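Local coordinates for alpha-glucosidase (Pseudoalteromonas sp. K8, PDB 5HQA), which hydrolyses alpha-glucosides as a calcium-binding, chloride-activated enzyme of glycoside hydrolase family 97, at residues I269-H274 / F462-T467; P492-L497 / N507-T512; T293-D298 / D532-Y537; M488-G493 / V521-P526. All blocks are in the same frame, centred on the assembly; numbering follows the deposited sequence.

Contact 1 of 4, residues I269-H274 / F462-T467; sequences IWWGMH and FNAWGT. With AC1 (4,6-dideoxy-4-{[(1S,4R,5S,6S)-4,5,6-trihydroxy-3-(hydroxymethyl)cyclohex-2-en-1-yl]amino}-alpha-D-glucopyranose), chain B; GLC (alpha-D-glucopyranose), chain C; GLC (alpha-D-glucopyranose), chain D.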
# COMPACT_ATOMS: atom_id res chain seq x y z
N ILE A 269 17.50 -10.84 -8.86
CA ILE A 269 17.40 -12.27 -9.12
C ILE A 269 16.10 -12.70 -8.45
O ILE A 269 16.04 -12.84 -7.22
CB ILE A 269 18.61 -13.04 -8.60
CG1 ILE A 269 19.86 -12.59 -9.36
CG2 ILE A 269 18.41 -14.54 -8.74
CD1 ILE A 269 21.17 -13.09 -8.77
N TRP A 270 15.04 -12.83 -9.25
CA TRP A 270 13.68 -12.84 -8.72
C TRP A 270 12.71 -13.44 -9.74
O TRP A 270 12.19 -14.54 -9.53
CB TRP A 270 13.25 -11.42 -8.33
CG TRP A 270 11.86 -11.41 -7.82
CD1 TRP A 270 11.43 -11.89 -6.61
CD2 TRP A 270 10.68 -10.93 -8.50
NE1 TRP A 270 10.06 -11.74 -6.50
CE2 TRP A 270 9.58 -11.16 -7.65
CE3 TRP A 270 10.46 -10.34 -9.75
CZ2 TRP A 270 8.28 -10.82 -8.00
CZ3 TRP A 270 9.16 -10.01 -10.11
CH2 TRP A 270 8.09 -10.25 -9.23
N TRP A 271 12.46 -12.72 -10.84
CA TRP A 271 11.48 -13.17 -11.83
C TRP A 271 11.83 -14.53 -12.40
O TRP A 271 10.95 -15.34 -12.70
CB TRP A 271 11.39 -12.12 -12.94
CG TRP A 271 10.33 -12.31 -13.99
CD1 TRP A 271 10.53 -12.52 -15.33
CD2 TRP A 271 8.91 -12.23 -13.80
NE1 TRP A 271 9.32 -12.58 -15.98
CE2 TRP A 271 8.31 -12.41 -15.07
CE3 TRP A 271 8.08 -12.02 -12.69
CZ2 TRP A 271 6.93 -12.39 -15.26
CZ3 TRP A 271 6.71 -12.00 -12.88
CH2 TRP A 271 6.15 -12.18 -14.15
N GLY A 272 13.13 -14.80 -12.58
CA GLY A 272 13.55 -16.10 -13.09
C GLY A 272 13.04 -17.26 -12.26
O GLY A 272 12.71 -18.32 -12.80
N MET A 273 12.96 -17.08 -10.94
CA MET A 273 12.37 -18.13 -10.12
C MET A 273 10.86 -18.21 -10.34
O MET A 273 10.29 -19.31 -10.36
CB MET A 273 12.67 -17.91 -8.63
CG MET A 273 14.08 -18.34 -8.22
SD MET A 273 15.29 -17.02 -8.46
CE MET A 273 14.93 -15.98 -7.04
N HIS A 274 10.20 -17.07 -10.52
CA HIS A 274 8.75 -17.10 -10.73
C HIS A 274 8.37 -17.70 -12.07
O HIS A 274 7.29 -18.30 -12.19
CB HIS A 274 8.17 -15.69 -10.59
CG HIS A 274 8.08 -15.25 -9.17
ND1 HIS A 274 6.99 -15.54 -8.37
CD2 HIS A 274 8.97 -14.61 -8.37
CE1 HIS A 274 7.20 -15.07 -7.15
NE2 HIS A 274 8.40 -14.50 -7.13
N PHE A 462 1.69 -12.57 -9.73
CA PHE A 462 0.54 -13.37 -10.14
C PHE A 462 0.41 -13.47 -11.65
O PHE A 462 -0.36 -14.31 -12.13
CB PHE A 462 -0.75 -12.83 -9.53
CG PHE A 462 -0.93 -13.23 -8.10
CD1 PHE A 462 -0.27 -12.55 -7.08
CD2 PHE A 462 -1.72 -14.32 -7.78
CE1 PHE A 462 -0.41 -12.95 -5.76
CE2 PHE A 462 -1.87 -14.73 -6.46
CZ PHE A 462 -1.22 -14.04 -5.44
N ASN A 463 1.13 -12.64 -12.40
CA ASN A 463 1.13 -12.75 -13.84
C ASN A 463 2.10 -13.80 -14.35
O ASN A 463 2.09 -14.10 -15.55
CB ASN A 463 1.43 -11.39 -14.46
CG ASN A 463 0.34 -10.39 -14.18
OD1 ASN A 463 -0.82 -10.77 -14.00
ND2 ASN A 463 0.71 -9.12 -14.11
N ALA A 464 2.93 -14.36 -13.47
CA ALA A 464 3.78 -15.48 -13.86
C ALA A 464 3.07 -16.83 -13.72
O ALA A 464 3.33 -17.73 -14.52
CB ALA A 464 5.06 -15.49 -13.03
N TRP A 465 2.18 -16.97 -12.73
CA TRP A 465 1.60 -18.28 -12.46
C TRP A 465 0.17 -18.22 -11.91
O TRP A 465 -0.32 -19.27 -11.46
CB TRP A 465 2.50 -19.04 -11.45
CG TRP A 465 3.09 -18.12 -10.39
CD1 TRP A 465 4.39 -17.71 -10.30
CD2 TRP A 465 2.39 -17.49 -9.31
NE1 TRP A 465 4.55 -16.87 -9.22
CE2 TRP A 465 3.34 -16.72 -8.60
CE3 TRP A 465 1.07 -17.51 -8.86
CZ2 TRP A 465 3.00 -15.97 -7.47
CZ3 TRP A 465 0.73 -16.77 -7.74
CH2 TRP A 465 1.69 -16.01 -7.06
N GLY A 466 -0.52 -17.08 -11.96
CA GLY A 466 -1.73 -16.91 -11.16
C GLY A 466 -2.83 -17.90 -11.49
O GLY A 466 -3.56 -18.36 -10.59
N THR A 467 -2.98 -18.24 -12.77
CA THR A 467 -3.98 -19.21 -13.24
C THR A 467 -5.39 -18.94 -12.68
O THR A 467 -5.93 -19.77 -11.94
CB THR A 467 -3.55 -20.66 -12.87
OG1 THR A 467 -2.13 -20.78 -13.02
CG2 THR A 467 -4.20 -21.66 -13.79
C1 AC1 B . 2.22 -17.91 -2.58
O2 AC1 B . 0.47 -16.45 -1.84
C2 AC1 B . 1.90 -16.59 -1.89
C4A AC1 B . 8.72 -13.62 -3.37
C3 AC1 B . 2.54 -15.42 -2.59
O3 AC1 B . 2.16 -14.19 -1.96
C4 AC1 B . 4.04 -15.60 -2.61
N4A AC1 B . 4.78 -14.37 -3.02
C5 AC1 B . 4.18 -16.73 -3.62
O5 AC1 B . 3.66 -17.97 -2.99
C6 AC1 B . 5.58 -16.98 -4.09
C1B AC1 B . 5.92 -13.99 -2.12
C2B AC1 B . 6.61 -12.56 -2.64
O2B AC1 B . 5.55 -11.62 -2.82
C3B AC1 B . 7.40 -12.75 -3.78
O3B AC1 B . 7.86 -11.51 -4.37
O4 AC1 B . 9.47 -13.94 -4.53
C5B AC1 B . 8.40 -14.83 -2.65
C7B AC1 B . 6.93 -14.99 -1.98
C6B AC1 B . 9.58 -15.61 -2.04
O6B AC1 B . 10.03 -14.90 -0.93
C1 GLC C . -3.51 -21.25 -8.98
C2 GLC C . -2.36 -22.18 -9.30
C3 GLC C . -1.15 -22.09 -8.41
C4 GLC C . -1.13 -21.11 -7.28
C5 GLC C . -2.45 -20.41 -6.93
C6 GLC C . -2.42 -18.96 -7.24
O1 GLC C . -4.70 -21.80 -9.44
O2 GLC C . -2.82 -23.54 -9.23
O3 GLC C . 0.01 -21.86 -9.29
O4 GLC C . -0.83 -21.88 -6.04
O5 GLC C . -3.66 -21.02 -7.53
O6 GLC C . -3.04 -18.30 -6.16
C1 GLC D . 0.50 -21.91 -5.62
C2 GLC D . 0.51 -21.78 -4.11
C3 GLC D . 0.37 -20.35 -3.64
C4 GLC D . 1.52 -19.54 -4.14
C5 GLC D . 1.65 -19.59 -5.67
C6 GLC D . 3.04 -19.22 -6.06
O2 GLC D . -0.55 -22.58 -3.58
O3 GLC D . 0.33 -20.32 -2.17
O4 GLC D . 1.40 -18.12 -3.68
O5 GLC D . 1.36 -20.91 -6.34
O6 GLC D . 3.91 -20.34 -6.00

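Contact 2 of 4, residues P492-L497 / N507-T512; sequences PGIFDL and NRPQTT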
# COMPACT_ATOMS: atom_id res chain seq x y z
N PRO A 492 6.82 -3.53 -11.39
CA PRO A 492 6.40 -3.33 -12.78
C PRO A 492 7.53 -3.64 -13.76
O PRO A 492 8.64 -4.00 -13.37
CB PRO A 492 6.04 -1.84 -12.80
CG PRO A 492 6.97 -1.24 -11.81
CD PRO A 492 7.07 -2.25 -10.70
N GLY A 493 7.22 -3.50 -15.05
CA GLY A 493 8.26 -3.48 -16.06
C GLY A 493 8.60 -4.79 -16.73
O GLY A 493 9.76 -5.03 -17.07
N ILE A 494 7.62 -5.66 -16.95
CA ILE A 494 7.89 -6.89 -17.69
C ILE A 494 7.87 -6.57 -19.18
O ILE A 494 6.87 -6.09 -19.72
CB ILE A 494 6.87 -7.99 -17.34
CG1 ILE A 494 7.02 -8.42 -15.88
CG2 ILE A 494 7.05 -9.21 -18.25
CD1 ILE A 494 8.41 -8.97 -15.54
N PHE A 495 8.99 -6.84 -19.86
CA PHE A 495 9.15 -6.57 -21.28
C PHE A 495 8.93 -7.79 -22.15
O PHE A 495 8.45 -7.66 -23.28
CB PHE A 495 10.55 -6.02 -21.58
CG PHE A 495 10.66 -4.53 -21.44
CD1 PHE A 495 9.75 -3.82 -20.68
CD2 PHE A 495 11.66 -3.83 -22.09
CE1 PHE A 495 9.86 -2.44 -20.54
CE2 PHE A 495 11.77 -2.45 -21.98
CZ PHE A 495 10.87 -1.75 -21.21
N ASP A 496 9.30 -8.98 -21.68
CA ASP A 496 8.97 -10.21 -22.39
C ASP A 496 7.65 -10.71 -21.81
O ASP A 496 7.60 -11.29 -20.72
CB ASP A 496 10.07 -11.25 -22.27
CG ASP A 496 9.67 -12.59 -22.90
OD1 ASP A 496 8.70 -12.60 -23.70
OD2 ASP A 496 10.32 -13.62 -22.61
N LEU A 497 6.56 -10.47 -22.54
CA LEU A 497 5.23 -10.90 -22.16
C LEU A 497 4.87 -12.25 -22.74
O LEU A 497 3.72 -12.69 -22.59
CB LEU A 497 4.20 -9.86 -22.61
CG LEU A 497 4.45 -8.43 -22.13
CD1 LEU A 497 3.63 -7.48 -22.96
CD2 LEU A 497 4.09 -8.30 -20.66
N ASN A 507 -0.66 -17.69 -18.63
CA ASN A 507 -0.18 -16.90 -17.50
C ASN A 507 0.85 -15.90 -18.01
O ASN A 507 1.98 -16.28 -18.36
CB ASN A 507 0.41 -17.80 -16.41
CG ASN A 507 -0.66 -18.46 -15.55
OD1 ASN A 507 -1.66 -17.83 -15.16
ND2 ASN A 507 -0.45 -19.74 -15.24
N ARG A 508 0.47 -14.63 -18.05
CA ARG A 508 1.30 -13.53 -18.51
C ARG A 508 0.65 -12.25 -18.03
O ARG A 508 -0.54 -12.26 -17.69
CB ARG A 508 1.39 -13.52 -20.05
CG ARG A 508 0.02 -13.68 -20.69
CD ARG A 508 -0.05 -13.15 -22.12
NE ARG A 508 0.06 -11.69 -22.20
CZ ARG A 508 -0.39 -10.96 -23.22
NH1 ARG A 508 -1.01 -11.55 -24.25
NH2 ARG A 508 -0.23 -9.64 -23.21
N PRO A 509 1.39 -11.13 -17.98
CA PRO A 509 0.70 -9.85 -17.78
C PRO A 509 -0.24 -9.62 -18.95
O PRO A 509 0.16 -9.70 -20.12
CB PRO A 509 1.85 -8.82 -17.76
CG PRO A 509 3.09 -9.63 -17.42
CD PRO A 509 2.85 -10.97 -18.09
N GLN A 510 -1.51 -9.40 -18.63
CA GLN A 510 -2.52 -9.20 -19.67
C GLN A 510 -2.61 -7.71 -19.99
O GLN A 510 -3.60 -7.03 -19.73
CB GLN A 510 -3.85 -9.78 -19.21
CG GLN A 510 -3.76 -11.29 -19.02
CD GLN A 510 -5.10 -11.94 -18.82
OE1 GLN A 510 -6.01 -11.37 -18.20
NE2 GLN A 510 -5.25 -13.16 -19.35
N THR A 511 -1.50 -7.20 -20.52
CA THR A 511 -1.32 -5.77 -20.79
C THR A 511 -0.50 -5.61 -22.07
O THR A 511 0.08 -6.57 -22.58
CB THR A 511 -0.60 -5.03 -19.65
OG1 THR A 511 0.81 -5.21 -19.77
CG2 THR A 511 -1.06 -5.51 -18.27
N THR A 512 -0.45 -4.38 -22.57
CA THR A 512 0.49 -4.01 -23.61
C THR A 512 1.82 -3.61 -22.97
O THR A 512 1.95 -3.46 -21.76
CB THR A 512 -0.03 -2.85 -24.46
OG1 THR A 512 -0.11 -1.67 -23.65
CG2 THR A 512 -1.41 -3.17 -25.04

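Contact 3 of 4, residues T293-D298 / D532-Y537; sequences TKYYMD and DLPKNY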
# COMPACT_ATOMS: atom_id res chain seq x y z
N THR A 293 24.84 -12.86 -9.23
CA THR A 293 24.66 -11.58 -8.56
C THR A 293 25.59 -10.52 -9.15
O THR A 293 25.17 -9.38 -9.38
CB THR A 293 24.89 -11.73 -7.06
OG1 THR A 293 23.96 -12.69 -6.53
CG2 THR A 293 24.68 -10.41 -6.35
N LYS A 294 26.84 -10.90 -9.43
CA LYS A 294 27.77 -9.95 -10.04
C LYS A 294 27.30 -9.53 -11.43
O LYS A 294 27.47 -8.37 -11.82
CB LYS A 294 29.17 -10.55 -10.13
CG LYS A 294 29.89 -10.67 -8.79
CD LYS A 294 31.32 -11.17 -8.98
CE LYS A 294 32.11 -11.05 -7.69
NZ LYS A 294 33.53 -11.51 -7.82
N TYR A 295 26.71 -10.46 -12.18
CA TYR A 295 26.18 -10.12 -13.49
C TYR A 295 25.05 -9.10 -13.38
O TYR A 295 25.00 -8.13 -14.15
CB TYR A 295 25.71 -11.39 -14.20
CG TYR A 295 24.78 -11.18 -15.37
CD1 TYR A 295 25.28 -10.90 -16.64
CD2 TYR A 295 23.40 -11.29 -15.22
CE1 TYR A 295 24.42 -10.71 -17.72
CE2 TYR A 295 22.54 -11.10 -16.28
CZ TYR A 295 23.05 -10.82 -17.53
OH TYR A 295 22.18 -10.64 -18.59
N TYR A 296 24.15 -9.28 -12.41
CA TYR A 296 23.09 -8.30 -12.20
C TYR A 296 23.64 -6.96 -11.73
O TYR A 296 23.16 -5.90 -12.14
CB TYR A 296 22.05 -8.84 -11.21
CG TYR A 296 20.97 -9.70 -11.84
CD1 TYR A 296 21.26 -10.96 -12.35
CD2 TYR A 296 19.66 -9.24 -11.92
CE1 TYR A 296 20.27 -11.74 -12.93
CE2 TYR A 296 18.66 -10.02 -12.49
CZ TYR A 296 18.97 -11.26 -12.99
OH TYR A 296 17.99 -12.03 -13.57
N MET A 297 24.65 -6.98 -10.85
CA MET A 297 25.23 -5.73 -10.38
C MET A 297 25.88 -4.96 -11.52
O MET A 297 25.78 -3.73 -11.58
CB MET A 297 26.25 -5.98 -9.27
CG MET A 297 25.59 -6.28 -7.94
SD MET A 297 26.75 -7.04 -6.78
CE MET A 297 26.77 -5.86 -5.49
N ASP A 298 26.56 -5.67 -12.43
CA ASP A 298 27.14 -5.02 -13.60
C ASP A 298 26.06 -4.33 -14.42
O ASP A 298 26.22 -3.19 -14.86
CB ASP A 298 27.89 -6.03 -14.47
CG ASP A 298 29.17 -6.53 -13.82
OD1 ASP A 298 29.73 -5.82 -12.95
OD2 ASP A 298 29.63 -7.63 -14.19
N ASP A 532 12.01 -7.48 -14.88
CA ASP A 532 12.28 -8.52 -15.87
C ASP A 532 13.74 -8.97 -15.83
O ASP A 532 14.59 -8.38 -15.17
CB ASP A 532 11.94 -8.01 -17.27
CG ASP A 532 11.44 -9.11 -18.19
OD1 ASP A 532 11.71 -10.30 -17.92
OD2 ASP A 532 10.77 -8.77 -19.19
N LEU A 533 14.01 -10.04 -16.57
CA LEU A 533 15.39 -10.48 -16.76
C LEU A 533 16.16 -9.41 -17.53
O LEU A 533 15.63 -8.83 -18.49
CB LEU A 533 15.42 -11.80 -17.53
CG LEU A 533 14.48 -12.91 -17.04
CD1 LEU A 533 14.61 -14.16 -17.91
CD2 LEU A 533 14.78 -13.22 -15.60
N PRO A 534 17.42 -9.14 -17.16
CA PRO A 534 18.19 -8.11 -17.88
C PRO A 534 18.19 -8.27 -19.40
O PRO A 534 18.04 -7.27 -20.11
CB PRO A 534 19.59 -8.26 -17.29
CG PRO A 534 19.33 -8.75 -15.88
CD PRO A 534 18.15 -9.69 -16.01
N LYS A 535 18.32 -9.49 -19.91
CA LYS A 535 18.38 -9.66 -21.36
C LYS A 535 17.10 -9.17 -22.03
O LYS A 535 17.14 -8.76 -23.20
CB LYS A 535 18.63 -11.13 -21.72
CG LYS A 535 17.49 -12.05 -21.33
CD LYS A 535 17.79 -13.49 -21.73
CE LYS A 535 16.63 -14.40 -21.34
NZ LYS A 535 16.88 -15.82 -21.72
N ASN A 536 15.97 -9.19 -21.32
CA ASN A 536 14.73 -8.73 -21.93
C ASN A 536 14.68 -7.22 -22.05
O ASN A 536 14.02 -6.69 -22.95
CB ASN A 536 13.55 -9.27 -21.13
CG ASN A 536 13.41 -10.76 -21.28
OD1 ASN A 536 13.79 -11.31 -22.32
ND2 ASN A 536 12.89 -11.44 -20.26
N TYR A 537 15.40 -6.50 -21.18
CA TYR A 537 15.53 -5.06 -21.35
C TYR A 537 16.51 -4.73 -22.48
O TYR A 537 16.27 -3.80 -23.26
CB TYR A 537 15.99 -4.42 -20.04
CG TYR A 537 14.95 -4.54 -18.96
CD1 TYR A 537 13.65 -4.08 -19.17
CD2 TYR A 537 15.25 -5.11 -17.73
CE1 TYR A 537 12.69 -4.18 -18.18
CE2 TYR A 537 14.28 -5.21 -16.73
CZ TYR A 537 13.01 -4.74 -16.97
OH TYR A 537 12.03 -4.82 -15.99
O HOH W 1 19.34 -11.96 -18.33

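Contact 4 of 4, residues M488-G493 / V521-P526; sequences MDFTPG and VVLYSP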
# COMPACT_ATOMS: atom_id res chain seq x y z
N MET A 488 2.99 0.79 -3.02
CA MET A 488 2.98 -0.64 -3.25
C MET A 488 4.18 -1.05 -4.09
O MET A 488 4.47 -0.42 -5.11
CB MET A 488 1.71 -1.10 -3.95
CG MET A 488 1.73 -2.60 -4.27
SD MET A 488 0.29 -3.13 -5.20
CE MET A 488 0.63 -4.90 -5.38
N ASP A 489 4.86 -2.12 -3.66
CA ASP A 489 5.91 -2.78 -4.42
C ASP A 489 5.25 -3.75 -5.40
O ASP A 489 5.10 -4.94 -5.14
CB ASP A 489 6.87 -3.50 -3.48
CG ASP A 489 8.08 -4.11 -4.19
OD1 ASP A 489 8.67 -3.45 -5.09
OD2 ASP A 489 8.47 -5.26 -3.82
N PHE A 490 4.83 -3.21 -6.56
CA PHE A 490 4.12 -4.01 -7.57
C PHE A 490 5.07 -4.83 -8.45
O PHE A 490 4.64 -5.83 -9.04
CB PHE A 490 3.27 -3.07 -8.45
CG PHE A 490 2.43 -3.80 -9.47
CD1 PHE A 490 1.15 -4.24 -9.15
CD2 PHE A 490 2.92 -4.05 -10.75
CE1 PHE A 490 0.38 -4.92 -10.08
CE2 PHE A 490 2.15 -4.74 -11.69
CZ PHE A 490 0.88 -5.18 -11.35
N THR A 491 6.34 -4.44 -8.51
CA THR A 491 7.40 -4.89 -9.42
C THR A 491 6.93 -4.76 -10.87
O THR A 491 6.70 -5.76 -11.56
CB THR A 491 7.88 -6.32 -9.10
OG1 THR A 491 6.92 -7.30 -9.52
CG2 THR A 491 8.14 -6.49 -7.60
N PRO A 492 6.82 -3.53 -11.39
CA PRO A 492 6.40 -3.33 -12.78
C PRO A 492 7.53 -3.64 -13.76
O PRO A 492 8.64 -4.00 -13.37
CB PRO A 492 6.04 -1.84 -12.80
CG PRO A 492 6.97 -1.24 -11.81
CD PRO A 492 7.07 -2.25 -10.70
N GLY A 493 7.22 -3.50 -15.05
CA GLY A 493 8.26 -3.48 -16.06
C GLY A 493 8.60 -4.79 -16.73
O GLY A 493 9.76 -5.03 -17.07
N VAL A 521 4.55 5.50 -13.21
CA VAL A 521 3.94 6.74 -12.76
C VAL A 521 2.57 6.50 -12.13
O VAL A 521 2.17 7.27 -11.25
CB VAL A 521 3.85 7.76 -13.92
CG1 VAL A 521 3.48 9.15 -13.38
CG2 VAL A 521 5.17 7.81 -14.68
N VAL A 522 1.86 5.45 -12.53
CA VAL A 522 0.52 5.22 -11.98
C VAL A 522 0.59 4.67 -10.56
O VAL A 522 -0.18 5.09 -9.69
CB VAL A 522 -0.28 4.29 -12.91
CG1 VAL A 522 -1.55 3.82 -12.22
CG2 VAL A 522 -0.61 5.02 -14.20
N LEU A 523 1.49 3.72 -10.29
CA LEU A 523 1.54 3.06 -8.98
C LEU A 523 2.71 3.61 -8.18
O LEU A 523 3.87 3.29 -8.48
CB LEU A 523 1.65 1.54 -9.13
CG LEU A 523 0.50 0.83 -9.83
CD1 LEU A 523 0.81 -0.67 -9.92
CD2 LEU A 523 -0.83 1.07 -9.12
N TYR A 524 2.42 4.43 -7.17
CA TYR A 524 3.49 5.06 -6.42
C TYR A 524 4.22 4.05 -5.53
O TYR A 524 3.59 3.26 -4.83
CB TYR A 524 2.95 6.22 -5.56
CG TYR A 524 4.03 6.67 -4.61
CD1 TYR A 524 5.23 7.20 -5.10
CD2 TYR A 524 3.90 6.52 -3.23
CE1 TYR A 524 6.25 7.58 -4.25
CE2 TYR A 524 4.91 6.90 -2.37
CZ TYR A 524 6.09 7.43 -2.89
OH TYR A 524 7.09 7.80 -2.04
N SER A 525 5.56 4.10 -5.56
CA SER A 525 6.39 3.44 -4.57
C SER A 525 7.74 4.12 -4.55
O SER A 525 8.25 4.49 -5.62
CB SER A 525 6.55 1.95 -4.88
OG SER A 525 7.37 1.32 -3.91
N PRO A 526 8.36 4.32 -3.37
CA PRO A 526 9.68 4.98 -3.35
C PRO A 526 10.78 4.11 -3.92
O PRO A 526 11.81 4.64 -4.35
CB PRO A 526 9.91 5.27 -1.86
CG PRO A 526 9.12 4.20 -1.17
CD PRO A 526 7.89 4.00 -2.01

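Contact 1 of 4, residues I269-H274 / F462-T467
H274 and A464 mark the closest backbone approach, 6.1 Å between their CA atoms, where the short helix 271-274 meets a weakly bonded helical turn at about 462-465. Across this gap W465 NE1 donates a hydrogen bond of 2.9 Å to H274 ND1. The bond is almost straight (177°) and lies in both ring planes, so indole and imidazole meet rim to rim with neither over the other's face. W465 CG sits between its backbone N and carbonyl carbon (chi1 37°). One face of the indole lies against the glucose of chain D, whose C6 is 3.5 Å from W465 CZ2. F462 braces the indole, taking W465 CH2 over the centre of its ring. Alanine suits position 464 because A464 CB fits close to W271, 3.7 Å from W271 CH2. On the pocket side H274 NE2 donates to AC1 O4 at 2.9 Å, and W270 NE1 binds AC1 O3B at 3.1 Å with a second, weak bond to O4. H274 CD2 also sits over the W270 ring, offset toward its rim. Imidazole is well matched to this place: one nitrogen accepts from the tryptophan, the other donates to the inhibitor. The in-plane indole bond thus helps set the rotation of H274 and directs NE2 to O4 of the cyclitol ring of AC1, with W465 serving as both second-shell support and sugar platform.

Contact 2 of 4, residues P492-L497 / N507-T512
L497 and I494 meet P509 in the apolar half of this contact, between two parts of the long connection that joins helices 482-485 and 513-522 in the catalytic barrel. L497 CD2 rests 3.6 Å from P509 CG, the two side chains crossing at a slant. I494 comes at about a right angle to the proline, with I494 CG2 4.1 Å from P509 CG. A branched leucine fits well, since its other methyl reaches the backbone, L497 CD1 lying 3.7 Å from T511 O. Proline offers a compact, rigid ring for both aliphatic chains to lean on.

Polar contacts lie mainly within segment 507-512. R508 starts with CG between its backbone N and carbonyl carbon (chi1 47°) and bends at chi3 (-69°). R508 NE donates to P509 O at 2.9 Å from above the carbonyl plane, and NH2 adds a weak bond to that oxygen. T511 N also makes a weak bond to P509 O, closing an inverse gamma turn centred on Q510. The aliphatic part of R508 faces the other segment, with R508 CB 3.5 Å from L497 O. Further along, T511 OG1 donates to T512 O at 2.9 Å, while T512 caps the start of helix 513-522.

Beyond the segments, R508 NH2 bonds W624 O, T512 OG1 bonds D618 and L497 N bonds Y629 OH, all in the C-terminal region. One good bond from R508 NE and two weak ones converge on P509 O, which probably helps hold the turn beside the proline that meets L497, while the arginine also links this loop to the C-terminal region.

Contact 3 of 4, residues T293-D298 / D532-Y537
Y295 and Y296 of helix 290-303 meet P534 on the outside of the (beta/alpha)8-type barrel, where this helix, which follows strand 264-269 and the short helix 271-274, adjoins the segment after strand 527-529. Because those two strands are neighbours in the parallel sheet, this contact helps join the first and last parts of the barrel. P534 CG lies over one face of the Y296 ring, 3.9 Å from its centroid and 21° off the normal, in a CH-pi contact. The pyrrolidine runs across the tyrosine at about a right angle and reaches its phenol end, P534 CD being 3.4 Å from Y296 OH. Proline suits the place because its compact, rigid ring presents the C-H groups of CG and CD to the aromatic ring. L533 CD2 lies 4.0 Å from Y296 OH, while Y296 packs inward on I267 and I269 of strand 264-269.

Y295 OH lies 3.8 Å from P534 CB. Y295 is exposed to solvent, and its OH also meets a water at 3.1 Å. That water accepts a hydrogen bond from K535 N, bridging the two segments. D532 steadies the proline-bearing turn through OD1, which accepts from L533 N at 2.7 Å. From the same face of the carboxylate, N536 ND2 also donates to D532 OD1, at 2.9 Å and with the acceptor in the amide plane.

Contact 4 of 4, residues M488-G493 / V521-P526
L523 packs its CD1 methyl over the face of F490 in the (beta/alpha)8-type barrel, where the loop after helix 482-485 passes the segment that leads from helix 513-522 to strand 527-529. In this CH-pi contact L523 CD1 stands 3.9 Å from the centroid of the F490 ring and 28° off the normal. It leans toward the root of the ring, so that F490 CG is the closest atom to L523 CD1, at 3.6 Å. F490 CG lies anti to its backbone N (chi1 -176°), on the side of L523. A branched leucine end and a flat aromatic fit well here, and helix 474-478 packs on both through I475.

M488 turns the end of its side chain away, toward R482 and M483, and joins the contact through its backbone. M488 N donates to Y524 O at 3.1 Å, in the carbonyl plane. D489 also points away and binds Y266, N434 and H436; H436 in turn holds AC1, making D489 a second-shell residue of the pocket. S525 OG is engaged by I527 O. A small residue suits this place, since S525 CB lies only 3.2 Å from M488 O.

Overall arrangement
From the N terminus, segment 269-274 opens contact 1 and 293-298 opens contact 3. Contact 1 closes at 462-467, long before contact 3 closes at 532-537, so the two cross. Within the span of contact 3 lie contacts 4 and 2, whose first segments share P492 and G493; contact 2 closes first, at 507-512, and contact 4 at 521-526. Probable hydrogen bonds tie contact 2 to contact 1 (T467 N to N507 OD1) and to contact 3 (F495 N to D532 OD2). Contact 4 joins the loop after helix 482-485 to the end of helix 513-522 and meets contact 1 where T491 packs on W270; contact 3 joins helix 290-303 to the segment after strand 527-529.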